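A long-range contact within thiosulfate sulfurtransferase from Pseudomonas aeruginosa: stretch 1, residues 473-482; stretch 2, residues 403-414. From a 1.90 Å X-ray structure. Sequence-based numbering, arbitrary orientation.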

ATOM      1  N   LEU A 473      28.611   3.346  16.523  1.00 28.27           N
ATOM      2  CA  LEU A 473      29.566   2.983  15.487  1.00 27.38           C
ATOM      3  C   LEU A 473      29.333   3.822  14.231  1.00 26.97           C
ATOM      4  O   LEU A 473      28.213   4.245  13.952  1.00 29.16           O
ATOM      5  CB  LEU A 473      29.448   1.487  15.182  1.00 26.72           C
ATOM      6  CG  LEU A 473      29.925   0.598  16.336  1.00 27.92           C
ATOM      7  CD1 LEU A 473      29.536  -0.849  16.101  1.00 27.49           C
ATOM      8  CD2 LEU A 473      31.434   0.737  16.477  1.00 27.48           C
ATOM      9  N   PRO A 474      30.397   4.074  13.457  1.00 26.23           N
ATOM     10  CA  PRO A 474      30.312   4.871  12.232  1.00 27.16           C
ATOM     11  C   PRO A 474      29.516   4.235  11.096  1.00 26.33           C
ATOM     12  O   PRO A 474      29.462   3.013  10.964  1.00 26.13           O
ATOM     13  CB  PRO A 474      31.775   5.078  11.863  1.00 27.80           C
ATOM     14  CG  PRO A 474      32.395   3.794  12.301  1.00 28.43           C
ATOM     15  CD  PRO A 474      31.769   3.579  13.662  1.00 28.03           C
ATOM     16  N   THR A 475      28.895   5.082  10.282  1.00 26.28           N
ATOM     17  CA  THR A 475      28.118   4.614   9.145  1.00 26.24           C
ATOM     18  C   THR A 475      28.596   5.281   7.863  1.00 26.05           C
ATOM     19  O   THR A 475      29.370   6.241   7.890  1.00 26.79           O
ATOM     20  CB  THR A 475      26.606   4.882   9.324  1.00 26.32           C
ATOM     21  OG1 THR A 475      26.385   6.274   9.572  1.00 26.36           O
ATOM     22  CG2 THR A 475      26.052   4.062  10.476  1.00 25.47           C
ATOM     23  N   GLU A 476      28.124   4.757   6.742  1.00 25.28           N
ATOM     24  CA  GLU A 476      28.494   5.245   5.424  1.00 25.47           C
ATOM     25  C   GLU A 476      27.201   5.409   4.629  1.00 24.85           C
ATOM     26  O   GLU A 476      26.231   4.692   4.873  1.00 24.12           O
ATOM     27  CB  GLU A 476      29.416   4.206   4.775  1.00 27.89           C
ATOM     28  CG  GLU A 476      29.851   4.464   3.345  1.00 31.46           C
ATOM     29  CD  GLU A 476      30.743   3.342   2.816  1.00 33.49           C
ATOM     30  OE1 GLU A 476      30.295   2.168   2.805  1.00 32.25           O
ATOM     31  OE2 GLU A 476      31.891   3.630   2.417  1.00 35.25           O
ATOM     32  N   ASP A 477      27.166   6.365   3.705  1.00 24.57           N
ATOM     33  CA  ASP A 477      25.966   6.565   2.898  1.00 24.06           C
ATOM     34  C   ASP A 477      26.276   6.511   1.410  1.00 22.47           C
ATOM     35  O   ASP A 477      27.434   6.413   1.011  1.00 23.38           O
ATOM     36  CB  ASP A 477      25.270   7.891   3.241  1.00 26.37           C
ATOM     37  CG  ASP A 477      26.175   9.098   3.073  1.00 28.98           C
ATOM     38  OD1 ASP A 477      27.070   9.066   2.204  1.00 30.77           O
ATOM     39  OD2 ASP A 477      25.975  10.092   3.803  1.00 32.70           O
ATOM     40  N   GLY A 478      25.231   6.570   0.590  1.00 21.56           N
ATOM     41  CA  GLY A 478      25.414   6.508  -0.846  1.00 20.70           C
ATOM     42  C   GLY A 478      25.361   5.069  -1.320  1.00 19.49           C
ATOM     43  O   GLY A 478      25.226   4.150  -0.512  1.00 19.64           O
ATOM     44  N   GLU A 479      25.460   4.873  -2.630  1.00 20.17           N
ATOM     45  CA  GLU A 479      25.431   3.537  -3.217  1.00 18.12           C
ATOM     46  C   GLU A 479      26.850   2.976  -3.196  1.00 17.72           C
ATOM     47  O   GLU A 479      27.445   2.715  -4.240  1.00 18.83           O
ATOM     48  CB  GLU A 479      24.914   3.614  -4.653  1.00 18.31           C
ATOM     49  CG  GLU A 479      23.592   4.359  -4.790  1.00 19.53           C
ATOM     50  CD  GLU A 479      23.070   4.364  -6.214  1.00 19.12           C
ATOM     51  OE1 GLU A 479      23.791   4.842  -7.115  1.00 19.02           O
ATOM     52  OE2 GLU A 479      21.937   3.886  -6.432  1.00 21.02           O
ATOM     53  N   SER A 480      27.380   2.786  -1.992  1.00 18.61           N
ATOM     54  CA  SER A 480      28.741   2.290  -1.810  1.00 17.14           C
ATOM     55  C   SER A 480      29.069   1.005  -2.563  1.00 15.80           C
ATOM     56  O   SER A 480      30.045   0.950  -3.317  1.00 16.15           O
ATOM     57  CB  SER A 480      29.013   2.101  -0.317  1.00 16.30           C
ATOM     58  OG  SER A 480      28.725   3.297   0.385  1.00 18.97           O
ATOM     59  N   LEU A 481      28.264  -0.030  -2.354  1.00 14.91           N
ATOM     60  CA  LEU A 481      28.494  -1.304  -3.020  1.00 13.65           C
ATOM     61  C   LEU A 481      27.180  -2.033  -3.278  1.00 14.05           C
ATOM     62  O   LEU A 481      26.617  -2.636  -2.372  1.00 16.06           O
ATOM     63  CB  LEU A 481      29.408  -2.179  -2.162  1.00 15.00           C
ATOM     64  CG  LEU A 481      29.823  -3.529  -2.754  1.00 17.65           C
ATOM     65  CD1 LEU A 481      30.465  -3.332  -4.121  1.00 17.46           C
ATOM     66  CD2 LEU A 481      30.790  -4.219  -1.798  1.00 18.62           C
ATOM     67  N   LEU A 482      26.695  -1.971  -4.516  1.00 14.70           N
ATOM     68  CA  LEU A 482      25.445  -2.633  -4.881  1.00 14.61           C
ATOM     69  C   LEU A 482      25.761  -3.947  -5.582  1.00 13.43           C
ATOM     70  O   LEU A 482      26.303  -3.956  -6.687  1.00 15.51           O
ATOM     71  CB  LEU A 482      24.626  -1.732  -5.811  1.00 14.11           C
ATOM     72  CG  LEU A 482      24.361  -0.313  -5.297  1.00 15.03           C
ATOM     73  CD1 LEU A 482      23.622   0.488  -6.361  1.00 15.99           C
ATOM     74  CD2 LEU A 482      23.555  -0.370  -4.005  1.00 14.09           C
TER
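Stretch 2 (403-414) NYAKRHIPGAAW

An irregular segment and a helix-loop-strand segment, at least 64 residues apart in sequence where they touch, are joined here mainly through their backbones, with isolated bridges at two places and the side chains of Tyr404 and His408 filling the space between. The example illustrates how loops can be pinned together without forming a sheet.

Stretch 1 has no regular secondary structure. Stretch 2 comes out of a helix that begins earlier in the chain and includes Asn403 and Tyr404, runs extended through Arg407 and His408, makes a type II turn from Ile409 to Ala412 and enters a short strand at Ala413 and Trp414. The first bridge is antiparallel: Glu476 N donates to His408 O and His408 N to Glu476 O, both at 2.8 Å, with the two CA atoms 5.4 Å apart. Just before the bridge in stretch 1, Pro410 CD lies 3.0 Å from Pro474 O. In keeping with this opposed direction, Thr475 lies near Ile409, Asp477 near Arg407 and Gly478 near Ala405, where Gly478 N donates to Ala405 O at 2.7 Å. Gly478 has phi/psi of 90/177°, a conformation in which a CB would be jammed against the preceding carbonyl oxygen.

The turn then brings stretch 2 back to the far end of stretch 1. Trp414 N donates to Leu481 O at 2.9 Å, and the same acceptor lies 3.4 Å from Ala413 CA in a CA-H...O contact. The backbones of Leu482 and Trp414 form the second single bridge, their CA atoms 4.9 Å apart. Apolar contacts accompany it: Leu481 CD2 lies 3.8 Å from Ala413 CB, while Leu482 CD2 is 3.8 Å from both Trp414 CB and Tyr404 CE2.

Between these bridges, side chains meet backbone groups. Tyr404, buried, uses its hydroxyl in two directions: OH accepts from Leu481 N at 3.0 Å and donates to Ala412 O at 2.7 Å, so one atom ties stretch 1 to the end of the turn. His408 ND1 donates to Ile409 O at 3.1 Å, and His408 NE2 donates a weak hydrogen bond to Gly478 O at 3.4 Å; Ser480 OG also approaches the ring edge, 3.0 Å from NE2. Glu476 reaches the turn from the other stretch, its OE1 accepting a weak bond from Gly411 N at 3.3 Å. A water reinforces this link, donating to Glu476 OE1 at 3.0 Å and to Ala412 O at 2.9 Å. Altogether 743 Å² is buried, counting both sides.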

ATOM      1  N   ASN A 403      16.888   2.785   1.793  1.00 18.55           N
ATOM      2  CA  ASN A 403      17.384   2.889   3.167  1.00 20.65           C
ATOM      3  C   ASN A 403      18.898   2.731   3.192  1.00 19.53           C
ATOM      4  O   ASN A 403      19.596   3.437   3.918  1.00 19.94           O
ATOM      5  CB  ASN A 403      16.760   1.815   4.063  1.00 21.38           C
ATOM      6  CG  ASN A 403      15.259   1.965   4.199  1.00 26.49           C
ATOM      7  OD1 ASN A 403      14.738   3.079   4.250  1.00 27.41           O
ATOM      8  ND2 ASN A 403      14.555   0.839   4.277  1.00 26.00           N
ATOM      9  N   TYR A 404      19.395   1.787   2.399  1.00 18.50           N
ATOM     10  CA  TYR A 404      20.826   1.529   2.314  1.00 18.19           C
ATOM     11  C   TYR A 404      21.580   2.796   1.898  1.00 18.53           C
ATOM     12  O   TYR A 404      22.567   3.172   2.526  1.00 18.59           O
ATOM     13  CB  TYR A 404      21.088   0.409   1.302  1.00 17.82           C
ATOM     14  CG  TYR A 404      22.550   0.173   1.009  1.00 17.21           C
ATOM     15  CD1 TYR A 404      23.345  -0.594   1.864  1.00 18.15           C
ATOM     16  CD2 TYR A 404      23.145   0.728  -0.122  1.00 17.80           C
ATOM     17  CE1 TYR A 404      24.705  -0.804   1.590  1.00 18.53           C
ATOM     18  CE2 TYR A 404      24.498   0.529  -0.401  1.00 18.26           C
ATOM     19  CZ  TYR A 404      25.268  -0.236   0.455  1.00 18.59           C
ATOM     20  OH  TYR A 404      26.597  -0.432   0.163  1.00 16.34           O
ATOM     21  N   ALA A 405      21.102   3.449   0.843  1.00 17.15           N
ATOM     22  CA  ALA A 405      21.725   4.668   0.333  1.00 17.30           C
ATOM     23  C   ALA A 405      21.748   5.781   1.371  1.00 18.92           C
ATOM     24  O   ALA A 405      22.622   6.649   1.348  1.00 19.42           O
ATOM     25  CB  ALA A 405      20.988   5.144  -0.921  1.00 18.42           C
ATOM     26  N   LYS A 406      20.786   5.756   2.283  1.00 20.56           N
ATOM     27  CA  LYS A 406      20.704   6.775   3.319  1.00 23.85           C
ATOM     28  C   LYS A 406      21.721   6.537   4.433  1.00 23.54           C
ATOM     29  O   LYS A 406      22.334   7.482   4.940  1.00 24.57           O
ATOM     30  CB  LYS A 406      19.290   6.810   3.903  1.00 26.00           C
ATOM     31  CG  LYS A 406      19.077   7.869   4.974  1.00 32.09           C
ATOM     32  CD  LYS A 406      17.606   7.989   5.359  1.00 35.40           C
ATOM     33  CE  LYS A 406      17.399   9.021   6.468  1.00 38.58           C
ATOM     34  NZ  LYS A 406      17.870  10.386   6.084  1.00 39.45           N
ATOM     35  N   ARG A 407      21.914   5.276   4.803  1.00 22.60           N
ATOM     36  CA  ARG A 407      22.849   4.947   5.875  1.00 22.73           C
ATOM     37  C   ARG A 407      23.049   3.441   5.998  1.00 20.74           C
ATOM     38  O   ARG A 407      22.086   2.679   5.977  1.00 20.39           O
ATOM     39  CB  ARG A 407      22.309   5.496   7.199  1.00 24.25           C
ATOM     40  CG  ARG A 407      23.250   5.377   8.385  1.00 28.73           C
ATOM     41  CD  ARG A 407      22.546   5.839   9.653  1.00 31.62           C
ATOM     42  NE  ARG A 407      21.383   5.002   9.938  1.00 35.40           N
ATOM     43  CZ  ARG A 407      20.495   5.243  10.898  1.00 37.57           C
ATOM     44  NH1 ARG A 407      20.625   6.309  11.678  1.00 38.35           N
ATOM     45  NH2 ARG A 407      19.479   4.410  11.085  1.00 37.99           N
ATOM     46  N   HIS A 408      24.301   3.014   6.128  1.00 19.78           N
ATOM     47  CA  HIS A 408      24.598   1.595   6.264  1.00 18.10           C
ATOM     48  C   HIS A 408      25.957   1.373   6.911  1.00 17.81           C
ATOM     49  O   HIS A 408      26.770   2.292   7.013  1.00 18.39           O
ATOM     50  CB  HIS A 408      24.546   0.913   4.892  1.00 17.54           C
ATOM     51  CG  HIS A 408      25.467   1.517   3.878  1.00 18.27           C
ATOM     52  ND1 HIS A 408      26.827   1.284   3.872  1.00 18.89           N
ATOM     53  CD2 HIS A 408      25.223   2.345   2.836  1.00 17.08           C
ATOM     54  CE1 HIS A 408      27.379   1.941   2.867  1.00 18.73           C
ATOM     55  NE2 HIS A 408      26.428   2.593   2.223  1.00 22.39           N
ATOM     56  N   ILE A 409      26.187   0.148   7.366  1.00 17.38           N
ATOM     57  CA  ILE A 409      27.450  -0.207   7.991  1.00 16.44           C
ATOM     58  C   ILE A 409      28.548  -0.072   6.940  1.00 15.87           C
ATOM     59  O   ILE A 409      28.393  -0.534   5.811  1.00 18.48           O
ATOM     60  CB  ILE A 409      27.388  -1.655   8.522  1.00 16.93           C
ATOM     61  CG1 ILE A 409      26.266  -1.764   9.556  1.00 17.17           C
ATOM     62  CG2 ILE A 409      28.728  -2.058   9.123  1.00 18.41           C
ATOM     63  CD1 ILE A 409      25.976  -3.184  10.031  1.00 18.44           C
ATOM     64  N   PRO A 410      29.672   0.576   7.291  1.00 17.42           N
ATOM     65  CA  PRO A 410      30.776   0.753   6.341  1.00 18.05           C
ATOM     66  C   PRO A 410      31.220  -0.557   5.696  1.00 18.74           C
ATOM     67  O   PRO A 410      31.495  -1.537   6.393  1.00 18.70           O
ATOM     68  CB  PRO A 410      31.873   1.373   7.203  1.00 18.78           C
ATOM     69  CG  PRO A 410      31.095   2.168   8.199  1.00 18.24           C
ATOM     70  CD  PRO A 410      29.995   1.200   8.584  1.00 18.14           C
ATOM     71  N   GLY A 411      31.282  -0.568   4.366  1.00 16.46           N
ATOM     72  CA  GLY A 411      31.698  -1.759   3.648  1.00 16.95           C
ATOM     73  C   GLY A 411      30.583  -2.736   3.298  1.00 17.02           C
ATOM     74  O   GLY A 411      30.794  -3.651   2.503  1.00 18.04           O
ATOM     75  N   ALA A 412      29.406  -2.553   3.884  1.00 16.37           N
ATOM     76  CA  ALA A 412      28.279  -3.443   3.615  1.00 16.08           C
ATOM     77  C   ALA A 412      27.884  -3.428   2.140  1.00 16.07           C
ATOM     78  O   ALA A 412      27.984  -2.399   1.467  1.00 15.09           O
ATOM     79  CB  ALA A 412      27.084  -3.049   4.476  1.00 17.43           C
ATOM     80  N   ALA A 413      27.446  -4.579   1.639  1.00 15.05           N
ATOM     81  CA  ALA A 413      27.016  -4.695   0.251  1.00 14.31           C
ATOM     82  C   ALA A 413      25.496  -4.839   0.228  1.00 14.91           C
ATOM     83  O   ALA A 413      24.934  -5.662   0.949  1.00 11.37           O
ATOM     84  CB  ALA A 413      27.665  -5.918  -0.407  1.00 12.83           C
ATOM     85  N   TRP A 414      24.824  -4.026  -0.581  1.00 15.21           N
ATOM     86  CA  TRP A 414      23.373  -4.130  -0.664  1.00 14.94           C
ATOM     87  C   TRP A 414      23.019  -5.288  -1.592  1.00 12.11           C
ATOM     88  O   TRP A 414      23.633  -5.464  -2.649  1.00 12.31           O
ATOM     89  CB  TRP A 414      22.744  -2.838  -1.202  1.00 14.40           C
ATOM     90  CG  TRP A 414      21.251  -2.946  -1.283  1.00 15.50           C
ATOM     91  CD1 TRP A 414      20.369  -2.905  -0.240  1.00 15.08           C
ATOM     92  CD2 TRP A 414      20.474  -3.220  -2.456  1.00 15.66           C
ATOM     93  NE1 TRP A 414      19.090  -3.143  -0.690  1.00 15.30           N
ATOM     94  CE2 TRP A 414      19.125  -3.340  -2.045  1.00 16.00           C
ATOM     95  CE3 TRP A 414      20.787  -3.380  -3.813  1.00 15.84           C
ATOM     96  CZ2 TRP A 414      18.086  -3.613  -2.947  1.00 16.02           C
ATOM     97  CZ3 TRP A 414      19.752  -3.652  -4.712  1.00 16.49           C
ATOM     98  CH2 TRP A 414      18.417  -3.766  -4.271  1.00 15.14           C
TER
HETATM   99  O   HOH W   1      30.017  -0.382   1.230  1.00 27.48           O